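Local coordinates for protein YHR177W (Saccharomyces cerevisiae, PDB 4M8B) that binds DNA through the WOPR domain held in this chain and probably acts as a transcription factor related to regulators of fungal pathogenesis, at residues 75-79 / 187-191; 52-58 / 138-144; 20-25 / 168-174; 46-51 / 143-147. All coordinates share one frame; numbering follows the deposited sequence.

Interaction 1. Residues 75-79 / 187-191; sequences RISGK and RSNPS. With nucleotides of chain B.
With chi1 of Ser188 at -178°, its OG stands trans to the backbone N and faces the end of strand 75-77, where Gly78 N donates to it (3.0 Å from Gly78 N to Ser188 OG, 148° at the hydrogen). In Ile76 the CG2 methyl is likewise the branch set opposite the backbone N, and it lies 3.7 Å from Ser188 CB. Pro190 packs beside the same stretch of backbone, its CG 3.6 Å from Ser77 OG and its CD next to Gly78 N. Gly78 has a positive phi, which glycine tolerates easily.

A water lies 2.6 Å from Ser188 OG and donates to OP2 of DT5 of chain B, with a weak bond to Ile76 O as well. That phosphate oxygen also takes the N-H of Asn189, 2.8 Å from Asn189 N and nearly straight at 165°. Beyond it, Arg187 bends at chi2 and chi3 into the base edge of DG4 of chain B: NE reaches N7 at 2.8 Å, while NH2 meets O6 at 2.6 Å. Its CB packs near the methyl of DT5 of chain B. Arg75, bent at chi2, grips the sugar-phosphate backbone further along, with NH2 2.7 Å from OP2 of DA7 of chain B and NE bound weakly to the same oxygen.

Paired donors to N7 and O6 are the classic arginine reading of guanine from the major groove. Phosphate contacts by an arginine, a peptide N-H and a water hold strand 75-77 and the C-terminal loop against the same DNA chain, so base reading is combined with backbone anchoring.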
# COMPACT_ATOMS: atom_id res chain seq x y z
N ARG C 75 12.42 -0.43 2.06
CA ARG C 75 12.86 -1.68 2.65
C ARG C 75 11.93 -2.80 2.19
O ARG C 75 10.79 -2.54 1.82
CB ARG C 75 12.88 -1.60 4.18
CG ARG C 75 13.95 -0.67 4.74
CD ARG C 75 15.35 -1.21 4.48
NE ARG C 75 16.39 -0.30 4.96
CZ ARG C 75 17.10 0.50 4.18
NH1 ARG C 75 16.90 0.51 2.87
NH2 ARG C 75 18.03 1.29 4.71
N ILE C 76 12.41 -4.04 2.21
CA ILE C 76 11.58 -5.16 1.79
C ILE C 76 10.97 -5.89 2.99
O ILE C 76 11.64 -6.11 3.99
CB ILE C 76 12.37 -6.17 0.93
CG1 ILE C 76 13.22 -5.45 -0.11
CG2 ILE C 76 11.42 -7.15 0.25
CD1 ILE C 76 13.97 -6.39 -1.03
N SER C 77 9.70 -6.23 2.88
CA SER C 77 9.01 -7.01 3.90
C SER C 77 8.18 -8.06 3.19
O SER C 77 7.02 -7.81 2.83
CB SER C 77 8.13 -6.12 4.77
OG SER C 77 7.50 -6.87 5.80
N GLY C 78 8.77 -9.23 2.97
CA GLY C 78 8.13 -10.27 2.18
C GLY C 78 8.16 -9.89 0.72
O GLY C 78 9.23 -9.79 0.11
N LYS C 79 6.98 -9.67 0.14
CA LYS C 79 6.89 -9.25 -1.25
C LYS C 79 6.45 -7.79 -1.31
O LYS C 79 6.20 -7.25 -2.40
CB LYS C 79 5.91 -10.14 -2.01
CG LYS C 79 6.26 -11.62 -1.95
CD LYS C 79 5.28 -12.47 -2.75
CE LYS C 79 5.66 -13.94 -2.70
NZ LYS C 79 4.74 -14.78 -3.51
N ARG C 187 14.64 -13.64 -0.73
CA ARG C 187 15.04 -14.07 0.57
C ARG C 187 14.40 -13.39 1.74
O ARG C 187 14.57 -13.80 2.84
CB ARG C 187 16.55 -13.99 0.68
CG ARG C 187 17.29 -14.96 -0.22
CD ARG C 187 18.47 -15.57 0.46
NE ARG C 187 19.45 -14.57 0.81
CZ ARG C 187 20.33 -14.10 -0.03
NH1 ARG C 187 20.34 -14.53 -1.24
NH2 ARG C 187 21.18 -13.21 0.36
N SER C 188 13.63 -12.36 1.49
CA SER C 188 12.92 -11.63 2.54
C SER C 188 11.73 -12.44 3.05
O SER C 188 10.87 -12.86 2.28
CB SER C 188 12.44 -10.27 2.02
OG SER C 188 11.79 -9.54 3.05
N ASN C 189 11.68 -12.66 4.36
CA ASN C 189 10.63 -13.48 4.97
C ASN C 189 10.49 -13.24 6.47
O ASN C 189 10.91 -14.07 7.27
CB ASN C 189 10.91 -14.96 4.70
CG ASN C 189 9.72 -15.85 5.04
OD1 ASN C 189 8.58 -15.41 5.04
ND2 ASN C 189 10.00 -17.12 5.33
N PRO C 190 9.90 -12.10 6.85
CA PRO C 190 9.70 -11.70 8.25
C PRO C 190 8.86 -12.70 9.05
O PRO C 190 8.11 -13.49 8.47
CB PRO C 190 8.96 -10.37 8.14
CG PRO C 190 9.32 -9.84 6.79
CD PRO C 190 9.44 -11.05 5.91
N SER C 191 8.98 -12.65 10.37
CA SER C 191 8.23 -13.53 11.26
C SER C 191 6.82 -13.01 11.53
O SER C 191 6.55 -12.44 12.58
CB SER C 191 8.98 -13.72 12.58
OG SER C 191 9.28 -12.47 13.18
P DT B 5 13.75 -11.31 7.71
OP1 DT B 5 12.79 -10.92 8.77
OP2 DT B 5 13.30 -11.42 6.30
O5' DT B 5 14.97 -10.28 7.76
C5' DT B 5 15.64 -10.06 8.99
C4' DT B 5 16.87 -9.19 8.82
O4' DT B 5 17.67 -9.67 7.72
C3' DT B 5 16.58 -7.72 8.51
O3' DT B 5 17.06 -6.94 9.61
C2' DT B 5 17.31 -7.44 7.20
C1' DT B 5 18.31 -8.58 7.10
N1 DT B 5 18.68 -8.99 5.71
C2 DT B 5 19.84 -8.53 5.14
O2 DT B 5 20.62 -7.77 5.70
N3 DT B 5 20.06 -9.00 3.87
C4 DT B 5 19.26 -9.85 3.13
O4 DT B 5 19.54 -10.21 1.99
C5 DT B 5 18.06 -10.29 3.80
C7 DT B 5 17.09 -11.22 3.13
C6 DT B 5 17.83 -9.84 5.04
P DG B 4 14.03 -17.98 6.27
OP1 DG B 4 13.15 -18.10 7.38
OP2 DG B 4 13.55 -18.28 4.95
O5' DG B 4 14.67 -16.56 6.46
C5' DG B 4 14.83 -16.03 7.77
C4' DG B 4 15.60 -14.74 7.76
O4' DG B 4 16.76 -14.90 6.93
C3' DG B 4 14.87 -13.52 7.19
O3' DG B 4 14.52 -12.54 8.16
C2' DG B 4 15.91 -12.85 6.32
C1' DG B 4 17.17 -13.61 6.64
N9 DG B 4 18.10 -13.67 5.52
C8 DG B 4 17.97 -14.34 4.34
N7 DG B 4 18.98 -14.16 3.54
C5 DG B 4 19.82 -13.31 4.24
C6 DG B 4 21.06 -12.76 3.89
O6 DG B 4 21.69 -12.92 2.85
N1 DG B 4 21.55 -11.94 4.89
C2 DG B 4 20.93 -11.70 6.08
N2 DG B 4 21.56 -10.87 6.91
N3 DG B 4 19.78 -12.21 6.43
C4 DG B 4 19.28 -13.00 5.46
P DA B 7 19.95 -0.27 7.41
OP1 DA B 7 20.43 0.06 8.77
OP2 DA B 7 18.56 0.07 7.01
O5' DA B 7 20.95 0.41 6.37
C5' DA B 7 22.32 0.13 6.52
C4' DA B 7 22.98 -0.13 5.18
O4' DA B 7 22.25 -1.13 4.41
C3' DA B 7 23.05 1.11 4.30
O3' DA B 7 24.42 1.28 3.98
C2' DA B 7 22.17 0.77 3.10
C1' DA B 7 22.29 -0.75 3.05
N9 DA B 7 21.23 -1.45 2.32
C8 DA B 7 19.94 -1.67 2.72
N7 DA B 7 19.22 -2.34 1.85
C5 DA B 7 20.09 -2.59 0.81
C6 DA B 7 19.94 -3.26 -0.41
N6 DA B 7 18.80 -3.84 -0.79
N1 DA B 7 21.01 -3.32 -1.22
C2 DA B 7 22.16 -2.75 -0.82
N3 DA B 7 22.42 -2.09 0.30
C4 DA B 7 21.33 -2.05 1.08
O HOH W 1 13.54 -8.75 4.79

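Interaction 2. Residues 52-58 / 138-144; sequences IFVFNEE and ETFHLIA. With EDO (1,2-ethanediol), chain D.
His141 and Phe55 face each other as a hydrogen-bonded pair of two antiparallel strands, their side chains on the same side of the sheet. The histidine CB sits over the phenylalanine face, 3.4 Å from the Phe55 ring centroid, a CH-pi contact. His141 CG and CD2 lie over Phe55 CE2, at 3.3 and 3.5 Å; the planes are 13° apart but offset, with little of one ring above the other. His141 ND1 donates to O2 of a 1,2-ethanediol 2.6 Å away, probably a crystallisation guest that merely occupies this nitrogen in the crystal. At the tip, His141 NE2 donates to Glu57 OE2 at 2.8 Å, the acceptor using its anti lone pair and lying in the imidazole plane. This bond and the Phe55 ring set the imidazole, a flat group with a donor at its edge.

Asn56 is a helix N-cap: OD1 accepts weakly from Glu58 N, while ND2 reaches Glu138 OE1. Glu58 OE2 takes Thr139 N. Both glutamates are less well ordered, so their bonds are less certain.

Trp65 meets the rings of Phe53 and Phe55. On the other side of the sheet Val54, Phe140 and Leu142 pack against helix 16-28, and strand 137-147 also pairs with strand 113-128.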
# COMPACT_ATOMS: atom_id res chain seq x y z
N ILE C 52 -6.47 2.30 1.53
CA ILE C 52 -5.85 1.42 0.54
C ILE C 52 -6.22 1.90 -0.85
O ILE C 52 -7.37 2.23 -1.12
CB ILE C 52 -6.31 -0.03 0.72
CG1 ILE C 52 -5.84 -0.57 2.07
CG2 ILE C 52 -5.77 -0.90 -0.41
CD1 ILE C 52 -6.33 -1.97 2.38
N PHE C 53 -5.23 1.95 -1.74
CA PHE C 53 -5.47 2.38 -3.11
C PHE C 53 -5.00 1.33 -4.09
O PHE C 53 -3.94 0.73 -3.92
CB PHE C 53 -4.74 3.70 -3.40
CG PHE C 53 -5.17 4.84 -2.53
CD1 PHE C 53 -4.54 5.07 -1.31
CD2 PHE C 53 -6.19 5.68 -2.92
CE1 PHE C 53 -4.93 6.13 -0.50
CE2 PHE C 53 -6.59 6.74 -2.11
CZ PHE C 53 -5.95 6.96 -0.90
N VAL C 54 -5.79 1.13 -5.14
CA VAL C 54 -5.40 0.26 -6.24
C VAL C 54 -5.64 1.00 -7.54
O VAL C 54 -6.68 1.63 -7.72
CB VAL C 54 -6.20 -1.06 -6.24
CG1 VAL C 54 -5.86 -1.88 -7.48
CG2 VAL C 54 -5.91 -1.85 -4.98
N PHE C 55 -4.67 0.94 -8.45
CA PHE C 55 -4.84 1.53 -9.77
C PHE C 55 -4.21 0.69 -10.86
O PHE C 55 -3.16 0.07 -10.67
CB PHE C 55 -4.33 2.98 -9.81
CG PHE C 55 -2.88 3.13 -9.44
CD1 PHE C 55 -2.50 3.32 -8.12
CD2 PHE C 55 -1.89 3.12 -10.41
CE1 PHE C 55 -1.17 3.47 -7.77
CE2 PHE C 55 -0.55 3.28 -10.07
CZ PHE C 55 -0.19 3.45 -8.75
N ASN C 56 -4.86 0.68 -12.02
CA ASN C 56 -4.31 0.05 -13.21
C ASN C 56 -3.32 1.00 -13.86
O ASN C 56 -3.67 2.14 -14.16
CB ASN C 56 -5.44 -0.28 -14.19
CG ASN C 56 -5.00 -1.18 -15.31
OD1 ASN C 56 -3.89 -1.06 -15.83
ND2 ASN C 56 -5.87 -2.11 -15.71
N GLU C 57 -2.09 0.55 -14.06
CA GLU C 57 -1.04 1.39 -14.62
C GLU C 57 -1.39 1.88 -16.03
O GLU C 57 -1.26 3.07 -16.33
CB GLU C 57 0.30 0.65 -14.64
CG GLU C 57 1.40 1.35 -15.42
CD GLU C 57 2.76 0.70 -15.21
OE1 GLU C 57 3.58 0.74 -16.15
OE2 GLU C 57 3.01 0.17 -14.11
N GLU C 58 -1.85 0.97 -16.87
CA GLU C 58 -2.19 1.30 -18.26
C GLU C 58 -3.40 2.21 -18.37
O GLU C 58 -3.37 3.21 -19.10
CB GLU C 58 -2.41 0.02 -19.08
CG GLU C 58 -1.14 -0.79 -19.36
CD GLU C 58 -0.65 -1.57 -18.15
OE1 GLU C 58 0.56 -1.90 -18.10
OE2 GLU C 58 -1.46 -1.86 -17.24
N GLU C 138 -1.58 -6.59 -17.68
CA GLU C 138 -1.84 -5.30 -17.11
C GLU C 138 -1.17 -5.26 -15.78
O GLU C 138 -0.89 -6.28 -15.22
CB GLU C 138 -3.32 -5.02 -17.05
CG GLU C 138 -3.86 -4.62 -18.40
CD GLU C 138 -5.35 -4.42 -18.45
OE1 GLU C 138 -5.99 -4.39 -17.41
OE2 GLU C 138 -5.89 -4.28 -19.54
N THR C 139 -0.82 -4.08 -15.32
CA THR C 139 -0.12 -3.93 -14.05
C THR C 139 -0.99 -3.22 -13.01
O THR C 139 -1.44 -2.10 -13.23
CB THR C 139 1.20 -3.17 -14.23
OG1 THR C 139 2.02 -3.85 -15.19
CG2 THR C 139 1.94 -3.07 -12.91
N PHE C 140 -1.22 -3.89 -11.89
CA PHE C 140 -2.01 -3.31 -10.81
C PHE C 140 -1.14 -2.90 -9.64
O PHE C 140 -0.35 -3.69 -9.13
CB PHE C 140 -3.10 -4.29 -10.36
CG PHE C 140 -4.10 -4.61 -11.43
CD1 PHE C 140 -3.90 -5.70 -12.28
CD2 PHE C 140 -5.23 -3.83 -11.61
CE1 PHE C 140 -4.81 -6.00 -13.27
CE2 PHE C 140 -6.14 -4.13 -12.61
CZ PHE C 140 -5.94 -5.21 -13.44
N HIS C 141 -1.27 -1.64 -9.23
CA HIS C 141 -0.50 -1.12 -8.12
C HIS C 141 -1.36 -1.07 -6.87
O HIS C 141 -2.54 -0.72 -6.94
CB HIS C 141 -0.00 0.29 -8.44
CG HIS C 141 0.88 0.36 -9.64
ND1 HIS C 141 2.19 0.80 -9.59
CD2 HIS C 141 0.65 0.06 -10.94
CE1 HIS C 141 2.72 0.76 -10.79
NE2 HIS C 141 1.80 0.32 -11.64
N LEU C 142 -0.78 -1.43 -5.73
CA LEU C 142 -1.50 -1.35 -4.47
C LEU C 142 -0.71 -0.54 -3.45
O LEU C 142 0.46 -0.84 -3.17
CB LEU C 142 -1.82 -2.75 -3.95
CG LEU C 142 -2.74 -2.80 -2.72
CD1 LEU C 142 -3.56 -4.08 -2.69
CD2 LEU C 142 -1.91 -2.66 -1.45
N ILE C 143 -1.35 0.48 -2.90
CA ILE C 143 -0.74 1.31 -1.87
C ILE C 143 -1.60 1.25 -0.60
O ILE C 143 -2.82 1.41 -0.66
CB ILE C 143 -0.63 2.78 -2.32
CG1 ILE C 143 -0.13 2.86 -3.76
CG2 ILE C 143 0.29 3.55 -1.40
CD1 ILE C 143 1.31 2.44 -3.94
N ALA C 144 -0.96 1.01 0.54
CA ALA C 144 -1.67 0.94 1.80
C ALA C 144 -0.99 1.79 2.86
O ALA C 144 0.21 1.66 3.09
CB ALA C 144 -1.80 -0.50 2.27
C1 EDO D . 3.36 -0.41 -6.33
O1 EDO D . 2.75 -1.26 -7.31
C2 EDO D . 3.98 0.78 -7.03
O2 EDO D . 2.96 1.75 -7.32

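Interaction 3. Residues 20-25 / 168-174; sequences ALVFQG and FRPSQKL
Gln24 OE1 accepts two hydrogen bonds: one from Ser171 N, 3.2 Å away and almost straight at 169°, and one from a water 2.7 Å from OE1 that also bonds Ser171 OG. The peptide N-H approaches from above the amide's carbonyl plane, 50° out of it. A bend at chi2 (63°) swings the amide round to reach this place, and its NE2 is held by Asn28, one turn further along helix 16-28. A long, flexible amide suits a spot that needs an acceptor and a donor at once.

Apolar packing flanks this polar link. Ala20 CB packs on Pro170 CG, a small residue where the proline lies against the helix, and Leu21 CD2 touches the same ring at its CD. Gly25 CA makes a CH-pi contact over one face of the Phe168 ring, 3.6 Å from the centroid; the absent side chain allows the ring to lie on the backbone. Leu174 CD2 lies 4.0 Å from Phe23 CB, and the leucine also touches Leu125 of strand 113-128.

Helix 16-28 is therefore clasped between the sheet, which Val22 and Phe23 face, and the segment 168-174. Midway along that segment, Ser171 is the N-cap of helix 172-179, its OG accepting weakly from Leu174 N.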
# COMPACT_ATOMS: atom_id res chain seq x y z
N ALA C 20 -5.22 -10.69 -2.19
CA ALA C 20 -6.04 -11.39 -3.18
C ALA C 20 -7.48 -10.93 -3.13
O ALA C 20 -8.13 -10.76 -4.17
CB ALA C 20 -5.95 -12.89 -2.96
N LEU C 21 -7.99 -10.72 -1.92
CA LEU C 21 -9.36 -10.26 -1.74
C LEU C 21 -9.58 -8.86 -2.32
O LEU C 21 -10.57 -8.62 -3.01
CB LEU C 21 -9.74 -10.31 -0.26
CG LEU C 21 -9.84 -11.72 0.33
CD1 LEU C 21 -9.88 -11.69 1.86
CD2 LEU C 21 -11.07 -12.43 -0.21
N VAL C 22 -8.64 -7.96 -2.06
CA VAL C 22 -8.72 -6.60 -2.57
C VAL C 22 -8.70 -6.58 -4.10
O VAL C 22 -9.56 -5.97 -4.73
CB VAL C 22 -7.58 -5.72 -2.03
CG1 VAL C 22 -7.66 -4.31 -2.62
CG2 VAL C 22 -7.61 -5.67 -0.52
N PHE C 23 -7.71 -7.25 -4.68
CA PHE C 23 -7.59 -7.36 -6.13
C PHE C 23 -8.84 -7.97 -6.76
O PHE C 23 -9.37 -7.44 -7.74
CB PHE C 23 -6.36 -8.18 -6.50
CG PHE C 23 -5.06 -7.41 -6.40
CD1 PHE C 23 -4.98 -6.10 -6.84
CD2 PHE C 23 -3.93 -8.00 -5.86
CE1 PHE C 23 -3.79 -5.39 -6.75
CE2 PHE C 23 -2.74 -7.30 -5.77
CZ PHE C 23 -2.67 -6.00 -6.21
N GLN C 24 -9.32 -9.07 -6.19
CA GLN C 24 -10.51 -9.74 -6.72
C GLN C 24 -11.71 -8.79 -6.65
O GLN C 24 -12.52 -8.73 -7.57
CB GLN C 24 -10.81 -11.03 -5.96
CG GLN C 24 -11.91 -11.88 -6.57
CD GLN C 24 -11.57 -12.37 -7.97
OE1 GLN C 24 -10.51 -12.97 -8.18
NE2 GLN C 24 -12.45 -12.11 -8.93
N GLY C 25 -11.81 -8.06 -5.55
CA GLY C 25 -12.86 -7.08 -5.38
C GLY C 25 -12.80 -5.99 -6.43
O GLY C 25 -13.83 -5.43 -6.82
N PHE C 168 -15.29 -11.75 -2.19
CA PHE C 168 -14.17 -11.48 -3.08
C PHE C 168 -13.16 -12.61 -3.05
O PHE C 168 -11.97 -12.41 -3.27
CB PHE C 168 -13.50 -10.16 -2.70
CG PHE C 168 -14.42 -8.98 -2.75
CD1 PHE C 168 -15.32 -8.82 -3.80
CD2 PHE C 168 -14.40 -8.02 -1.75
CE1 PHE C 168 -16.18 -7.74 -3.84
CE2 PHE C 168 -15.26 -6.93 -1.79
CZ PHE C 168 -16.15 -6.79 -2.84
N ARG C 169 -13.66 -13.82 -2.77
CA ARG C 169 -12.84 -15.02 -2.77
C ARG C 169 -12.05 -15.10 -4.07
O ARG C 169 -12.63 -15.02 -5.16
CB ARG C 169 -13.73 -16.26 -2.61
CG ARG C 169 -12.97 -17.57 -2.44
CD ARG C 169 -13.84 -18.74 -2.88
NE ARG C 169 -14.28 -18.58 -4.26
CZ ARG C 169 -13.58 -18.98 -5.32
NH1 ARG C 169 -12.41 -19.58 -5.15
NH2 ARG C 169 -14.05 -18.78 -6.54
N PRO C 170 -10.72 -15.25 -3.96
CA PRO C 170 -9.76 -15.14 -5.08
C PRO C 170 -9.81 -16.31 -6.06
O PRO C 170 -9.84 -17.46 -5.63
CB PRO C 170 -8.40 -15.13 -4.37
CG PRO C 170 -8.69 -14.90 -2.91
CD PRO C 170 -10.04 -15.49 -2.68
N SER C 171 -9.80 -16.01 -7.36
CA SER C 171 -9.67 -17.05 -8.38
C SER C 171 -8.28 -17.67 -8.27
O SER C 171 -7.34 -17.01 -7.82
CB SER C 171 -9.87 -16.47 -9.77
OG SER C 171 -8.78 -15.64 -10.14
N GLN C 172 -8.15 -18.92 -8.68
CA GLN C 172 -6.87 -19.61 -8.57
C GLN C 172 -5.79 -18.95 -9.42
O GLN C 172 -4.62 -18.94 -9.05
CB GLN C 172 -7.00 -21.09 -8.95
CG GLN C 172 -5.76 -21.92 -8.64
CD GLN C 172 -5.45 -21.98 -7.16
OE1 GLN C 172 -6.35 -22.05 -6.33
NE2 GLN C 172 -4.17 -21.95 -6.82
N LYS C 173 -6.20 -18.39 -10.56
CA LYS C 173 -5.26 -17.70 -11.44
C LYS C 173 -4.61 -16.52 -10.73
O LYS C 173 -3.45 -16.20 -10.96
CB LYS C 173 -5.95 -17.24 -12.73
CG LYS C 173 -4.99 -16.63 -13.75
CD LYS C 173 -5.66 -16.34 -15.09
CE LYS C 173 -6.57 -15.12 -15.03
NZ LYS C 173 -6.68 -14.43 -16.35
N LEU C 174 -5.38 -15.88 -9.85
CA LEU C 174 -4.88 -14.77 -9.06
C LEU C 174 -3.92 -15.26 -7.98
O LEU C 174 -2.85 -14.69 -7.78
CB LEU C 174 -6.04 -14.01 -8.41
CG LEU C 174 -5.70 -12.74 -7.63
CD1 LEU C 174 -4.94 -11.77 -8.52
CD2 LEU C 174 -6.96 -12.09 -7.07
O HOH W 2 -9.50 -13.26 -10.62

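Interaction 4. Residues 46-51 / 143-147; sequences LVNPGN and IAYYT
Tyr145 and Val47 make the dense part of this contact: Val47 CA stands over the centre of the tyrosine ring, 4.1 Å from its centroid, as a CH-pi contact, and the valine's CG2 methyl reaches on to CE1 and CD1. With chi1 at -63°, the ring is set opposite its own carbonyl carbon and lies against the loop, where Leu46 O passes CD2 at 3.8 Å and Asn48 O approaches Tyr145 CB at 3.6 Å. Tyrosine suits the place because its flat ring can be buried while its OH still bonds Asp67 and Trp65. The same loop is tied internally by Asn51 ND2, which donates to Leu46 O at 2.9 Å from above the carbonyl plane.

Asn48 to Asn51 form a type II beta turn. Proline takes its second position and glycine its third, where the positive phi is difficult for other residues. The turn leads into strand 51-56 and brings the backbone alongside strand 137-147: Tyr145 N donates to Asn51 O, 2.9 Å apart, and Gly50 N returns a bond to Tyr145 O at 2.8 Å.

Towards the corner where Asn48 and Pro49 are exposed, the packing thins. The CB of Asn48 points away from the strand. Pro49 CG lies 4.4 Å from Thr147 CG2, a light touch, and the proline also leans on Asp150 of helix 148-153.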
# COMPACT_ATOMS: atom_id res chain seq x y z
N LEU C 46 -4.89 11.62 1.33
CA LEU C 46 -4.70 10.26 0.93
C LEU C 46 -4.22 9.43 2.03
O LEU C 46 -4.46 8.28 2.14
CB LEU C 46 -3.63 10.22 -0.10
CG LEU C 46 -3.98 10.90 -1.38
CD1 LEU C 46 -2.94 10.59 -2.40
CD2 LEU C 46 -5.30 10.42 -1.85
N VAL C 47 -3.47 10.05 2.85
CA VAL C 47 -2.47 9.43 3.59
C VAL C 47 -2.97 8.93 4.90
O VAL C 47 -2.22 8.62 5.72
CB VAL C 47 -1.32 10.42 3.66
CG1 VAL C 47 -1.07 11.04 5.00
CG2 VAL C 47 -0.10 9.82 3.09
N ASN C 48 -4.26 8.94 5.08
CA ASN C 48 -4.86 8.48 6.30
C ASN C 48 -4.70 7.03 6.53
O ASN C 48 -4.80 6.27 5.65
CB ASN C 48 -6.31 8.76 6.25
CG ASN C 48 -6.61 10.20 6.32
OD1 ASN C 48 -5.85 10.96 6.80
ND2 ASN C 48 -7.74 10.58 5.86
N PRO C 49 -4.43 6.67 7.85
CA PRO C 49 -4.31 5.24 8.09
C PRO C 49 -5.51 4.40 7.79
O PRO C 49 -6.55 4.80 8.07
CB PRO C 49 -4.14 5.20 9.57
CG PRO C 49 -3.21 6.25 9.77
CD PRO C 49 -4.01 7.31 9.18
N GLY C 50 -5.32 3.22 7.26
CA GLY C 50 -6.43 2.38 6.84
C GLY C 50 -6.77 2.56 5.37
O GLY C 50 -7.48 1.74 4.79
N ASN C 51 -6.28 3.63 4.77
CA ASN C 51 -6.51 3.89 3.35
C ASN C 51 -5.76 2.92 2.46
O ASN C 51 -4.55 2.73 2.60
CB ASN C 51 -6.15 5.33 3.00
CG ASN C 51 -7.24 6.32 3.37
OD1 ASN C 51 -8.17 5.98 4.10
ND2 ASN C 51 -7.12 7.54 2.88
N ILE C 143 -1.35 0.48 -2.90
CA ILE C 143 -0.74 1.31 -1.87
C ILE C 143 -1.60 1.25 -0.60
O ILE C 143 -2.82 1.41 -0.66
CB ILE C 143 -0.63 2.78 -2.32
CG1 ILE C 143 -0.13 2.86 -3.76
CG2 ILE C 143 0.29 3.55 -1.40
CD1 ILE C 143 1.31 2.44 -3.94
N ALA C 144 -0.96 1.01 0.54
CA ALA C 144 -1.67 0.94 1.80
C ALA C 144 -0.99 1.79 2.86
O ALA C 144 0.21 1.66 3.09
CB ALA C 144 -1.80 -0.50 2.27
N TYR C 145 -1.76 2.66 3.51
CA TYR C 145 -1.22 3.50 4.57
C TYR C 145 -1.67 2.99 5.93
O TYR C 145 -2.81 2.54 6.10
CB TYR C 145 -1.65 4.95 4.39
CG TYR C 145 -1.14 5.59 3.12
CD1 TYR C 145 0.08 6.26 3.11
CD2 TYR C 145 -1.86 5.52 1.94
CE1 TYR C 145 0.55 6.85 1.95
CE2 TYR C 145 -1.39 6.10 0.79
CZ TYR C 145 -0.19 6.76 0.79
OH TYR C 145 0.28 7.34 -0.36
N TYR C 146 -0.77 3.07 6.90
CA TYR C 146 -1.07 2.64 8.26
C TYR C 146 -0.05 3.24 9.21
O TYR C 146 0.82 4.01 8.80
CB TYR C 146 -1.08 1.12 8.35
CG TYR C 146 0.24 0.47 7.98
CD1 TYR C 146 0.64 0.37 6.66
CD2 TYR C 146 1.08 -0.05 8.96
CE1 TYR C 146 1.84 -0.22 6.32
CE2 TYR C 146 2.28 -0.64 8.63
CZ TYR C 146 2.65 -0.72 7.31
OH TYR C 146 3.84 -1.31 6.97
N THR C 147 -0.16 2.90 10.49
CA THR C 147 0.75 3.45 11.48
C THR C 147 1.17 2.39 12.49
O THR C 147 0.42 1.45 12.75
CB THR C 147 0.12 4.65 12.22
OG1 THR C 147 1.08 5.21 13.13
CG2 THR C 147 -1.11 4.21 12.99

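Interactions 2 and 4 share Ile143 and Ala144 on strand 137-147 and run on into each other: Phe53 CE1 lies 3.8 Å from Tyr145 CE2, so the rings of the two contacts pack together on one face of the sheet. Interaction 3 backs the opposite face of the sheet, with Val22 CG1 3.8 Å from Val54 CG2 and Phe23 CE1 3.8 Å from Phe140 CB. Interaction 1 stands apart at the DNA surface, its centre about 20 Å from those of interactions 2 and 4 and about 22 Å from that of interaction 3, yet its strand belongs to the same sheet. The nearest atom of interaction 3 is about 10 Å from the nucleic acid, against about 4 Å for interactions 2 and 4.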